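D-glycerate 2-kinase (Thermotoga maritima, PDB 2B8N) catalyses the magnesium-dependent transfer of phosphate from ATP to D-glycerate, giving 2-phosphoglycerate in the degradation of serine. Local coordinates at residues R38-T43 / H258-V263; R51-A56 / D121-N126; E151-L156 / K175-V180; K304-K307 / R311-K314. One frame throughout, in Å; residues are numbered along the deposited sequence.

Contact 1: R38-T43 / H258-V263; sequences RAVKET and HLIGNV
A39, V40 and T43 meet I260 with no flat side chain between them. The flat groups nearby belong to R38 and E42, one helical turn apart. E42 OE1 lies at the edge of the R38 guanidinium, in its plane. R38 NE also forms a weak hydrogen bond of 3.0 Å to E42 OE2, part of a salt bridge, and R38 NH2 reaches E269.

I260 carries the contact. Its CG1 sits between the backbone N and the carbonyl carbon (chi1 72°), which brings CD1 up to the helix. I260 CD1 is 3.7 Å from A39 CB and also 3.7 Å from V40 CG2. The V40 side chain runs alongside that of I260 in the same direction. The other branch, I260 CG2, is 3.5 Å from T43 OG1 and 3.8 Å from T43 CG2. T43 OG1 makes a 3.1 Å hydrogen bond to A39 O, four residues back, which is likely to hold the rotation of the side chain and gives the hydroxyl a partner beside its apolar neighbour.

M64 of helix 61-72 also touches I260, so two helices cover this residue. Just beyond the strand, N262 is the N-cap of the next helix, with OD1 accepting from K265 N. Helix 36-41 thus packs on the outermost strand, 255-261, of a parallel sheet with the 3-2-1-4-5-6 strand order known from Rossmann folds.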
loop_
_atom_site.group_PDB
_atom_site.type_symbol
_atom_site.label_atom_id
_atom_site.label_comp_id
_atom_site.label_asym_id
_atom_site.label_seq_id
_atom_site.Cartn_x
_atom_site.Cartn_y
_atom_site.Cartn_z
ATOM N N ARG A 38 11.809 11.106 -1.469
ATOM C CA ARG A 38 11.174 12.381 -1.397
ATOM C C ARG A 38 10.201 12.452 -0.190
ATOM O O ARG A 38 10.086 13.505 0.454
ATOM C CB ARG A 38 10.489 12.678 -2.741
ATOM C CG ARG A 38 9.547 13.879 -2.718
ATOM C CD ARG A 38 9.392 14.555 -4.065
ATOM N NE ARG A 38 8.141 15.307 -4.095
ATOM C CZ ARG A 38 7.504 15.665 -5.203
ATOM N NH1 ARG A 38 7.996 15.361 -6.396
ATOM N NH2 ARG A 38 6.368 16.332 -5.126
ATOM N N ALA A 39 9.510 11.356 0.129
ATOM C CA ALA A 39 8.502 11.395 1.216
ATOM C C ALA A 39 9.133 11.678 2.569
ATOM O O ALA A 39 8.586 12.441 3.392
ATOM C CB ALA A 39 7.711 10.083 1.277
ATOM N N VAL A 40 10.277 11.037 2.777
ATOM C CA VAL A 40 11.057 11.191 3.996
ATOM C C VAL A 40 11.640 12.603 4.083
ATOM O O VAL A 40 11.436 13.314 5.065
ATOM C CB VAL A 40 12.192 10.134 4.049
ATOM C CG1 VAL A 40 13.181 10.433 5.169
ATOM C CG2 VAL A 40 11.594 8.750 4.241
ATOM N N LYS A 41 12.364 13.000 3.050
ATOM C CA LYS A 41 13.061 14.295 3.054
ATOM C C LYS A 41 12.112 15.498 3.208
ATOM O O LYS A 41 12.492 16.516 3.791
ATOM C CB LYS A 41 13.929 14.447 1.787
ATOM C CG LYS A 41 15.295 13.753 1.865
ATOM C CD LYS A 41 15.889 13.524 0.480
ATOM C CE LYS A 41 17.332 12.962 0.533
ATOM N NZ LYS A 41 17.928 12.756 -0.838
ATOM N N GLU A 42 10.885 15.376 2.704
ATOM C CA GLU A 42 9.880 16.440 2.863
ATOM C C GLU A 42 9.222 16.472 4.248
ATOM O O GLU A 42 8.534 17.436 4.553
ATOM C CB GLU A 42 8.811 16.341 1.775
ATOM C CG GLU A 42 9.362 16.673 0.408
ATOM C CD GLU A 42 8.312 16.706 -0.685
ATOM O OE1 GLU A 42 7.143 16.322 -0.425
ATOM O OE2 GLU A 42 8.670 17.116 -1.813
ATOM N N THR A 43 9.446 15.439 5.070
ATOM C CA THR A 43 8.898 15.363 6.431
ATOM C C THR A 43 9.944 15.395 7.566
ATOM O O THR A 43 9.856 16.228 8.487
ATOM C CB THR A 43 8.103 14.068 6.605
ATOM O OG1 THR A 43 7.077 13.989 5.607
ATOM C CG2 THR A 43 7.478 14.012 7.996
ATOM N N HIS A 258 3.374 9.895 11.806
ATOM C CA HIS A 258 3.180 10.744 10.631
ATOM C C HIS A 258 3.049 9.877 9.376
ATOM O O HIS A 258 3.882 9.029 9.111
ATOM C CB HIS A 258 4.357 11.688 10.478
ATOM C CG HIS A 258 4.735 12.374 11.748
ATOM N ND1 HIS A 258 4.241 13.611 12.101
ATOM C CD2 HIS A 258 5.535 11.980 12.765
ATOM C CE1 HIS A 258 4.733 13.957 13.276
ATOM N NE2 HIS A 258 5.519 12.983 13.704
ATOM N N LEU A 259 1.967 10.093 8.624
ATOM C CA LEU A 259 1.738 9.418 7.349
ATOM C C LEU A 259 2.450 10.239 6.299
ATOM O O LEU A 259 1.969 11.315 5.939
ATOM C CB LEU A 259 0.234 9.321 7.001
ATOM C CG LEU A 259 -0.658 8.391 7.835
ATOM C CD1 LEU A 259 -2.160 8.658 7.567
ATOM C CD2 LEU A 259 -0.310 6.949 7.560
ATOM N N ILE A 260 3.584 9.738 5.813
ATOM C CA ILE A 260 4.362 10.453 4.799
ATOM C C ILE A 260 3.976 10.057 3.360
ATOM O O ILE A 260 4.259 10.774 2.416
ATOM C CB ILE A 260 5.913 10.349 5.048
ATOM C CG1 ILE A 260 6.455 8.959 4.736
ATOM C CG2 ILE A 260 6.244 10.725 6.486
ATOM C CD1 ILE A 260 7.932 8.877 4.776
ATOM N N GLY A 261 3.321 8.929 3.190
ATOM C CA GLY A 261 2.757 8.616 1.892
ATOM C C GLY A 261 1.463 7.865 2.012
ATOM O O GLY A 261 1.294 7.031 2.873
ATOM N N ASN A 262 0.543 8.172 1.122
ATOM C CA ASN A 262 -0.727 7.441 1.028
ATOM C C ASN A 262 -1.424 7.864 -0.246
ATOM O O ASN A 262 -0.947 8.738 -0.946
ATOM C CB ASN A 262 -1.603 7.760 2.231
ATOM C CG ASN A 262 -1.944 9.224 2.310
ATOM O OD1 ASN A 262 -1.684 9.990 1.364
ATOM N ND2 ASN A 262 -2.540 9.631 3.426
ATOM N N VAL A 263 -2.573 7.294 -0.546
ATOM C CA VAL A 263 -3.239 7.616 -1.824
ATOM C C VAL A 263 -3.712 9.100 -1.917
ATOM O O VAL A 263 -3.807 9.693 -3.010
ATOM C CB VAL A 263 -4.378 6.608 -2.119
ATOM C CG1 VAL A 263 -5.596 6.904 -1.277
ATOM C CG2 VAL A 263 -4.715 6.579 -3.596
#

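Contact 2: R51-A56 / D121-N126; sequences RVILVA and DQLNEN
R51 and N126 cross at a slant, with the guanidinium and amide planes 34° apart. N126 ND2 lies 3.5 Å above one face of the R51 guanidinium, displaced toward its rim. The nearest polar pair is R51 NE and N126 ND2 at 3.6 Å. Both are donors, so this is packing of flat groups and not a bond. The R51 chain bends at chi3 (128°), which brings one guanidinium face up to N126 ND2 after R51 CD has passed N126 O at 3.1 Å.

N124 comes at about a right angle to R51, its amide turned 54° from the guanidinium. N124 OD1 is not bonded to R51; it accepts a weak bond from N126 N within its own loop. The charge of R51 is met elsewhere: NH1 forms a salt bridge with D127, next to the loop. Were R51 replaced by an alanine, D127 would probably lose this charge partner and the N126 amide the group packed against it.

Further along, I53 CD1 touches L123 CD2 at 4.3 Å, where strand 52-57 faces the loop. R51 and I53 are also joined to T128 by backbone bonds. The contact is therefore polar at its outer end and apolar inward, and the charge pairing and sheet bonds beside it probably give the firmer hold.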
loop_
_atom_site.group_PDB
_atom_site.type_symbol
_atom_site.label_atom_id
_atom_site.label_comp_id
_atom_site.label_asym_id
_atom_site.label_seq_id
_atom_site.Cartn_x
_atom_site.Cartn_y
_atom_site.Cartn_z
ATOM N N ARG A 51 19.579 11.701 18.829
ATOM C CA ARG A 51 19.833 10.456 19.576
ATOM C C ARG A 51 19.003 9.294 19.018
ATOM O O ARG A 51 18.300 8.624 19.776
ATOM C CB ARG A 51 19.461 10.642 21.051
ATOM C CG ARG A 51 20.208 11.705 21.782
ATOM C CD ARG A 51 19.797 11.714 23.234
ATOM N NE ARG A 51 20.983 11.656 24.075
ATOM C CZ ARG A 51 21.399 10.601 24.778
ATOM N NH1 ARG A 51 20.726 9.464 24.784
ATOM N NH2 ARG A 51 22.517 10.701 25.487
ATOM N N VAL A 52 19.105 9.079 17.704
ATOM C CA VAL A 52 18.174 8.244 16.945
ATOM C C VAL A 52 18.715 6.812 16.769
ATOM O O VAL A 52 19.887 6.610 16.435
ATOM C CB VAL A 52 17.832 8.916 15.527
ATOM C CG1 VAL A 52 16.907 8.065 14.696
ATOM C CG2 VAL A 52 17.233 10.329 15.692
ATOM N N ILE A 53 17.860 5.834 17.064
ATOM C CA ILE A 53 18.034 4.464 16.628
ATOM C C ILE A 53 17.012 4.279 15.516
ATOM O O ILE A 53 15.826 4.433 15.727
ATOM C CB ILE A 53 17.803 3.441 17.769
ATOM C CG1 ILE A 53 18.957 3.499 18.791
ATOM C CG2 ILE A 53 17.695 2.013 17.204
ATOM C CD1 ILE A 53 19.030 4.757 19.607
ATOM N N LEU A 54 17.493 3.956 14.326
ATOM C CA LEU A 54 16.646 3.856 13.139
ATOM C C LEU A 54 16.291 2.385 12.924
ATOM O O LEU A 54 17.189 1.517 12.869
ATOM C CB LEU A 54 17.370 4.457 11.922
ATOM C CG LEU A 54 16.795 4.349 10.501
ATOM C CD1 LEU A 54 17.465 5.395 9.570
ATOM C CD2 LEU A 54 16.930 2.922 9.920
ATOM N N VAL A 55 14.980 2.123 12.855
ATOM C CA VAL A 55 14.435 0.814 12.535
ATOM C C VAL A 55 13.490 0.957 11.330
ATOM O O VAL A 55 12.452 1.653 11.400
ATOM C CB VAL A 55 13.684 0.211 13.735
ATOM C CG1 VAL A 55 13.050 -1.140 13.356
ATOM C CG2 VAL A 55 14.631 0.025 14.927
ATOM N N ALA A 56 13.853 0.295 10.226
ATOM C CA ALA A 56 13.100 0.418 8.976
ATOM C C ALA A 56 12.679 -0.963 8.577
ATOM O O ALA A 56 13.535 -1.841 8.423
ATOM C CB ALA A 56 13.926 1.075 7.877
ATOM N N ASP A 121 15.735 -2.392 23.502
ATOM C CA ASP A 121 15.570 -2.522 24.959
ATOM C C ASP A 121 16.640 -1.704 25.674
ATOM O O ASP A 121 17.675 -1.362 25.095
ATOM C CB ASP A 121 15.626 -3.981 25.430
ATOM C CG ASP A 121 14.470 -4.814 24.930
ATOM O OD1 ASP A 121 13.344 -4.285 24.719
ATOM O OD2 ASP A 121 14.712 -6.031 24.774
ATOM N N GLN A 122 16.373 -1.392 26.939
ATOM C CA GLN A 122 17.264 -0.554 27.733
ATOM C C GLN A 122 17.699 0.700 26.970
ATOM O O GLN A 122 18.892 0.930 26.763
ATOM C CB GLN A 122 18.508 -1.341 28.189
ATOM C CG GLN A 122 18.242 -2.504 29.149
ATOM C CD GLN A 122 18.256 -3.859 28.465
ATOM O OE1 GLN A 122 17.611 -4.053 27.435
ATOM N NE2 GLN A 122 19.002 -4.809 29.037
ATOM N N LEU A 123 16.712 1.467 26.511
ATOM C CA LEU A 123 16.915 2.836 26.046
ATOM C C LEU A 123 16.342 3.739 27.120
ATOM O O LEU A 123 15.480 3.326 27.876
ATOM C CB LEU A 123 16.174 3.105 24.746
ATOM C CG LEU A 123 16.638 2.412 23.471
ATOM C CD1 LEU A 123 15.810 2.968 22.328
ATOM C CD2 LEU A 123 18.115 2.627 23.221
ATOM N N ASN A 124 16.823 4.969 27.192
ATOM C CA ASN A 124 16.329 5.926 28.179
ATOM C C ASN A 124 15.374 6.967 27.540
ATOM O O ASN A 124 15.218 7.027 26.315
ATOM C CB ASN A 124 17.505 6.583 28.925
ATOM C CG ASN A 124 18.564 7.120 27.984
ATOM O OD1 ASN A 124 18.327 8.079 27.254
ATOM N ND2 ASN A 124 19.733 6.493 27.985
ATOM N N GLU A 125 14.737 7.759 28.401
ATOM C CA GLU A 125 13.736 8.779 28.021
ATOM C C GLU A 125 14.248 9.792 26.997
ATOM O O GLU A 125 13.454 10.449 26.322
ATOM C CB GLU A 125 13.266 9.596 29.257
ATOM C CG GLU A 125 13.288 8.905 30.663
ATOM C CD GLU A 125 14.705 8.603 31.222
ATOM O OE1 GLU A 125 15.416 9.527 31.719
ATOM O OE2 GLU A 125 15.091 7.408 31.167
ATOM N N ASN A 126 15.569 9.918 26.909
ATOM C CA ASN A 126 16.226 10.898 26.055
ATOM C C ASN A 126 16.429 10.367 24.629
ATOM O O ASN A 126 16.780 11.130 23.728
ATOM C CB ASN A 126 17.569 11.288 26.701
ATOM C CG ASN A 126 17.837 12.769 26.663
ATOM O OD1 ASN A 126 16.903 13.562 26.590
ATOM N ND2 ASN A 126 19.129 13.159 26.733
#

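Contact 3: E151-L156 / K175-V180; sequences EEIQKL and KHLSQV
L177 packs against I153 and L156 within the helical part of the chain, where the loop from helix 167-175 to helix 184-189 runs beside helix 150-162. I153 and L156 are three residues apart, so both face the loop.

I153 and L177 run alongside each other, pointing opposite ways. I153 CG1 is 3.9 Å from L177 CD1, while I153 CD1 reaches further along the leucine to its backbone, 3.8 Å from L177 O. L156 meets L177 at about a right angle, methyl to methyl, with the two CD1 atoms 3.6 Å apart. L177 CG stands anti to the carbonyl carbon (chi1 -66°), and this directs CD1 to the helix where both partners can touch it.

V240 and I244 of helix 238-244 also touch L177, and L229 of helix 222-231 touches L156. The loop itself is held in shape by polar bonds. S178 OG accepts from V180 N at 3.1 Å, an ST turn, and also bonds to E142. L177 is joined to L145 through the backbone.

All three touching side chains are buried and aliphatic. Their contact is by van der Waals packing alone, while the backbone bond of L177 to L145 and the ST turn at S178 probably steady the backbone that presents L177.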
loop_
_atom_site.group_PDB
_atom_site.type_symbol
_atom_site.label_atom_id
_atom_site.label_comp_id
_atom_site.label_asym_id
_atom_site.label_seq_id
_atom_site.Cartn_x
_atom_site.Cartn_y
_atom_site.Cartn_z
ATOM N N GLU A 151 4.941 -21.806 13.348
ATOM C CA GLU A 151 4.106 -22.718 12.566
ATOM C C GLU A 151 2.677 -22.599 12.999
ATOM O O GLU A 151 1.780 -22.632 12.162
ATOM C CB GLU A 151 4.547 -24.180 12.727
ATOM C CG GLU A 151 5.783 -24.554 11.941
ATOM C CD GLU A 151 6.933 -23.564 12.141
ATOM O OE1 GLU A 151 7.251 -23.251 13.318
ATOM O OE2 GLU A 151 7.505 -23.090 11.121
ATOM N N GLU A 152 2.479 -22.512 14.317
ATOM C CA GLU A 152 1.147 -22.391 14.914
ATOM C C GLU A 152 0.493 -21.099 14.434
ATOM O O GLU A 152 -0.714 -21.057 14.113
ATOM C CB GLU A 152 1.230 -22.379 16.449
ATOM C CG GLU A 152 1.316 -23.736 17.088
ATOM C CD GLU A 152 1.624 -23.676 18.579
ATOM O OE1 GLU A 152 2.710 -23.166 18.922
ATOM O OE2 GLU A 152 0.801 -24.162 19.401
ATOM N N ILE A 153 1.291 -20.038 14.400
ATOM C CA ILE A 153 0.816 -18.763 13.885
ATOM C C ILE A 153 0.456 -18.897 12.389
ATOM O O ILE A 153 -0.684 -18.620 12.019
ATOM C CB ILE A 153 1.796 -17.626 14.245
ATOM C CG1 ILE A 153 1.569 -17.227 15.702
ATOM C CG2 ILE A 153 1.598 -16.422 13.364
ATOM C CD1 ILE A 153 2.746 -16.525 16.319
ATOM N N GLN A 154 1.387 -19.358 11.554
ATOM C CA GLN A 154 1.088 -19.640 10.137
ATOM C C GLN A 154 -0.259 -20.404 10.022
ATOM O O GLN A 154 -1.188 -19.965 9.342
ATOM C CB GLN A 154 2.243 -20.443 9.482
ATOM C CG GLN A 154 3.563 -19.634 9.201
ATOM C CD GLN A 154 4.838 -20.514 8.925
ATOM O OE1 GLN A 154 5.904 -20.291 9.520
ATOM N NE2 GLN A 154 4.714 -21.505 8.026
ATOM N N LYS A 155 -0.369 -21.531 10.730
ATOM C CA LYS A 155 -1.540 -22.415 10.613
ATOM C C LYS A 155 -2.846 -21.787 11.112
ATOM O O LYS A 155 -3.899 -22.011 10.519
ATOM C CB LYS A 155 -1.332 -23.731 11.379
ATOM C CG LYS A 155 -0.360 -24.743 10.762
ATOM C CD LYS A 155 -0.841 -26.164 11.090
ATOM C CE LYS A 155 0.175 -27.263 10.757
ATOM N NZ LYS A 155 -0.304 -28.637 11.200
ATOM N N LEU A 156 -2.778 -21.036 12.203
ATOM C CA LEU A 156 -3.967 -20.405 12.788
ATOM C C LEU A 156 -4.590 -19.336 11.899
ATOM O O LEU A 156 -5.818 -19.221 11.850
ATOM C CB LEU A 156 -3.631 -19.710 14.116
ATOM C CG LEU A 156 -3.742 -20.534 15.381
ATOM C CD1 LEU A 156 -3.198 -19.756 16.592
ATOM C CD2 LEU A 156 -5.197 -20.975 15.601
ATOM N N LYS A 175 -2.466 -10.192 17.323
ATOM C CA LYS A 175 -1.844 -9.241 18.251
ATOM C C LYS A 175 -1.588 -9.905 19.615
ATOM O O LYS A 175 -0.633 -9.554 20.333
ATOM C CB LYS A 175 -2.723 -7.979 18.415
ATOM C CG LYS A 175 -2.813 -7.098 17.151
ATOM C CD LYS A 175 -3.711 -5.840 17.296
ATOM C CE LYS A 175 -5.217 -6.131 17.329
ATOM N NZ LYS A 175 -6.015 -4.851 17.531
ATOM N N HIS A 176 -2.433 -10.876 19.953
ATOM C CA HIS A 176 -2.346 -11.551 21.226
ATOM C C HIS A 176 -1.412 -12.792 21.179
ATOM O O HIS A 176 -1.277 -13.523 22.173
ATOM C CB HIS A 176 -3.766 -11.893 21.724
ATOM C CG HIS A 176 -4.522 -10.716 22.268
ATOM N ND1 HIS A 176 -5.268 -9.872 21.473
ATOM C CD2 HIS A 176 -4.639 -10.241 23.531
ATOM C CE1 HIS A 176 -5.812 -8.928 22.224
ATOM N NE2 HIS A 176 -5.440 -9.127 23.475
ATOM N N LEU A 177 -0.753 -13.013 20.041
ATOM C CA LEU A 177 0.239 -14.088 19.900
ATOM C C LEU A 177 1.683 -13.592 19.688
ATOM O O LEU A 177 2.573 -14.392 19.422
ATOM C CB LEU A 177 -0.163 -14.994 18.719
ATOM C CG LEU A 177 -1.460 -15.813 18.879
ATOM C CD1 LEU A 177 -1.767 -16.589 17.628
ATOM C CD2 LEU A 177 -1.365 -16.761 20.049
ATOM N N SER A 178 1.919 -12.288 19.843
ATOM C CA SER A 178 3.111 -11.625 19.304
ATOM C C SER A 178 3.850 -10.731 20.300
ATOM O O SER A 178 3.257 -10.153 21.179
ATOM C CB SER A 178 2.693 -10.790 18.098
ATOM O OG SER A 178 3.771 -10.047 17.582
ATOM N N GLN A 179 5.162 -10.625 20.149
ATOM C CA GLN A 179 5.966 -9.769 21.009
ATOM C C GLN A 179 6.068 -8.331 20.455
ATOM O O GLN A 179 6.595 -7.443 21.133
ATOM C CB GLN A 179 7.380 -10.349 21.183
ATOM C CG GLN A 179 7.426 -11.653 21.964
ATOM C CD GLN A 179 8.842 -12.085 22.377
ATOM O OE1 GLN A 179 9.620 -11.309 22.929
ATOM N NE2 GLN A 179 9.160 -13.341 22.131
ATOM N N VAL A 180 5.577 -8.093 19.231
ATOM C CA VAL A 180 5.736 -6.775 18.599
ATOM C C VAL A 180 4.454 -6.129 18.094
ATOM O O VAL A 180 4.358 -4.892 18.067
ATOM C CB VAL A 180 6.802 -6.779 17.456
ATOM C CG1 VAL A 180 8.116 -7.192 17.996
ATOM C CG2 VAL A 180 6.411 -7.680 16.335
#

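Contact 4: K304-K307 / R311-K314; sequences KEVK and RPLK
The chain doubles back after helix 292-309, bringing the CA atoms of V306 and R311 to 4.8 Å. V306 N and R311 O come close there, but the angle is too poor for a hydrogen bond.

The bond between the two segments is made by E305 and R311. Both donors go to one oxygen: R311 NE is 2.8 Å and R311 NH2 2.6 Å from E305 OE2. This is a side-on grip, and the carboxylate and guanidinium planes are only 8° apart. E305 OE2 offers its anti lone pair to R311 NE, whereas NH2 meets OE2 nearly in line with the C-O bond. E305 extends with CG anti to the backbone N (chi1 -159°) and then bends at chi2, which lays the carboxylate at the guanidinium edge. With an alanine at E305, the R311 guanidinium would probably lose this charge partner and be freer to swing.

On the inner side, V306 CG2 packs 3.9 Å from P312 CD and 3.6 Å from L313 O. The peptide bond between R311 and P312 is cis.

V306 also touches A317 of strand 317-323 and I428 of strand 422-428, and L313 touches L319. The contact thus lies at the C-terminal end of the helix in a beta-alpha-beta crossover, in which helix 292-309 links the adjacent parallel strands 280-285 and 317-323 of the mixed sheet.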
loop_
_atom_site.group_PDB
_atom_site.type_symbol
_atom_site.label_atom_id
_atom_site.label_comp_id
_atom_site.label_asym_id
_atom_site.label_seq_id
_atom_site.Cartn_x
_atom_site.Cartn_y
_atom_site.Cartn_z
ATOM N N LYS A 304 -18.317 11.838 -19.599
ATOM C CA LYS A 304 -19.328 12.204 -20.589
ATOM C C LYS A 304 -20.114 13.428 -20.118
ATOM O O LYS A 304 -20.514 14.268 -20.924
ATOM C CB LYS A 304 -20.284 11.044 -20.877
ATOM C CG LYS A 304 -19.612 9.734 -21.362
ATOM C CD LYS A 304 -20.587 8.854 -22.109
ATOM C CE LYS A 304 -20.648 7.449 -21.586
ATOM N NZ LYS A 304 -22.031 6.877 -21.775
ATOM N N GLU A 305 -20.319 13.541 -18.811
ATOM C CA GLU A 305 -21.006 14.708 -18.296
ATOM C C GLU A 305 -20.174 15.968 -18.553
ATOM O O GLU A 305 -20.701 17.000 -18.980
ATOM C CB GLU A 305 -21.306 14.544 -16.810
ATOM C CG GLU A 305 -22.429 15.447 -16.289
ATOM C CD GLU A 305 -23.806 15.156 -16.886
ATOM O OE1 GLU A 305 -24.036 14.047 -17.455
ATOM O OE2 GLU A 305 -24.663 16.064 -16.775
ATOM N N VAL A 306 -18.879 15.871 -18.298
ATOM C CA VAL A 306 -17.965 16.985 -18.527
ATOM C C VAL A 306 -17.907 17.311 -20.005
ATOM O O VAL A 306 -18.012 18.475 -20.397
ATOM C CB VAL A 306 -16.548 16.659 -18.043
ATOM C CG1 VAL A 306 -15.538 17.608 -18.652
ATOM C CG2 VAL A 306 -16.496 16.708 -16.507
ATOM N N LYS A 307 -17.736 16.281 -20.823
ATOM C CA LYS A 307 -17.627 16.480 -22.258
ATOM C C LYS A 307 -18.862 17.211 -22.833
ATOM O O LYS A 307 -18.705 18.227 -23.479
ATOM C CB LYS A 307 -17.355 15.145 -22.961
ATOM C CG LYS A 307 -17.318 15.227 -24.459
ATOM C CD LYS A 307 -16.096 15.960 -24.977
ATOM C CE LYS A 307 -15.992 15.838 -26.502
ATOM N NZ LYS A 307 -14.632 16.209 -26.953
ATOM N N ARG A 311 -20.003 19.879 -16.751
ATOM C CA ARG A 311 -20.054 19.783 -15.301
ATOM C C ARG A 311 -19.771 18.324 -14.975
ATOM O O ARG A 311 -19.965 17.467 -15.833
ATOM C CB ARG A 311 -21.427 20.251 -14.798
ATOM C CG ARG A 311 -22.539 19.241 -14.985
ATOM C CD ARG A 311 -23.838 19.839 -15.472
ATOM N NE ARG A 311 -24.666 18.766 -16.046
ATOM C CZ ARG A 311 -25.981 18.830 -16.262
ATOM N NH1 ARG A 311 -26.666 19.923 -15.970
ATOM N NH2 ARG A 311 -26.616 17.791 -16.796
ATOM N N PRO A 312 -19.281 18.019 -13.760
ATOM C CA PRO A 312 -18.995 18.865 -12.617
ATOM C C PRO A 312 -17.748 19.740 -12.774
ATOM O O PRO A 312 -17.474 20.530 -11.891
ATOM C CB PRO A 312 -18.800 17.837 -11.494
ATOM C CG PRO A 312 -18.202 16.698 -12.156
ATOM C CD PRO A 312 -18.929 16.616 -13.469
ATOM N N LEU A 313 -17.002 19.593 -13.872
ATOM C CA LEU A 313 -15.906 20.524 -14.214
ATOM C C LEU A 313 -16.065 20.999 -15.657
ATOM O O LEU A 313 -16.606 20.274 -16.496
ATOM C CB LEU A 313 -14.534 19.866 -14.091
ATOM C CG LEU A 313 -13.984 19.407 -12.744
ATOM C CD1 LEU A 313 -12.851 18.408 -12.973
ATOM C CD2 LEU A 313 -13.499 20.545 -11.914
ATOM N N LYS A 314 -15.580 22.209 -15.933
ATOM C CA LYS A 314 -15.609 22.767 -17.266
ATOM C C LYS A 314 -14.336 22.348 -17.974
ATOM O O LYS A 314 -13.267 22.246 -17.355
ATOM C CB LYS A 314 -15.676 24.290 -17.225
ATOM C CG LYS A 314 -16.817 24.833 -16.408
ATOM C CD LYS A 314 -17.026 26.336 -16.606
ATOM C CE LYS A 314 -15.843 27.221 -16.105
ATOM N NZ LYS A 314 -15.134 26.779 -14.844
#

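Contacts 1 and 3 are buried; contacts 2 and 4 lie at the surface. Contacts 1 and 2 share the parallel sheet, one at its outermost strand and the other on an inner strand, with centres 21 Å apart. Contact 3 belongs to a cluster of helices, its centre 26 Å from that of contact 2. Contact 4 stands apart beside the mixed sheet, its centre 53 Å from that of contact 2, on the opposite side of the chain's centre. The chemistry follows the place. The buried contacts are mostly aliphatic, and the one hydroxyl that touches, that of T43, bonds within its own segment. At the surface the arginines take part: in contact 4 across the contact itself, in contact 2 toward a residue beside it.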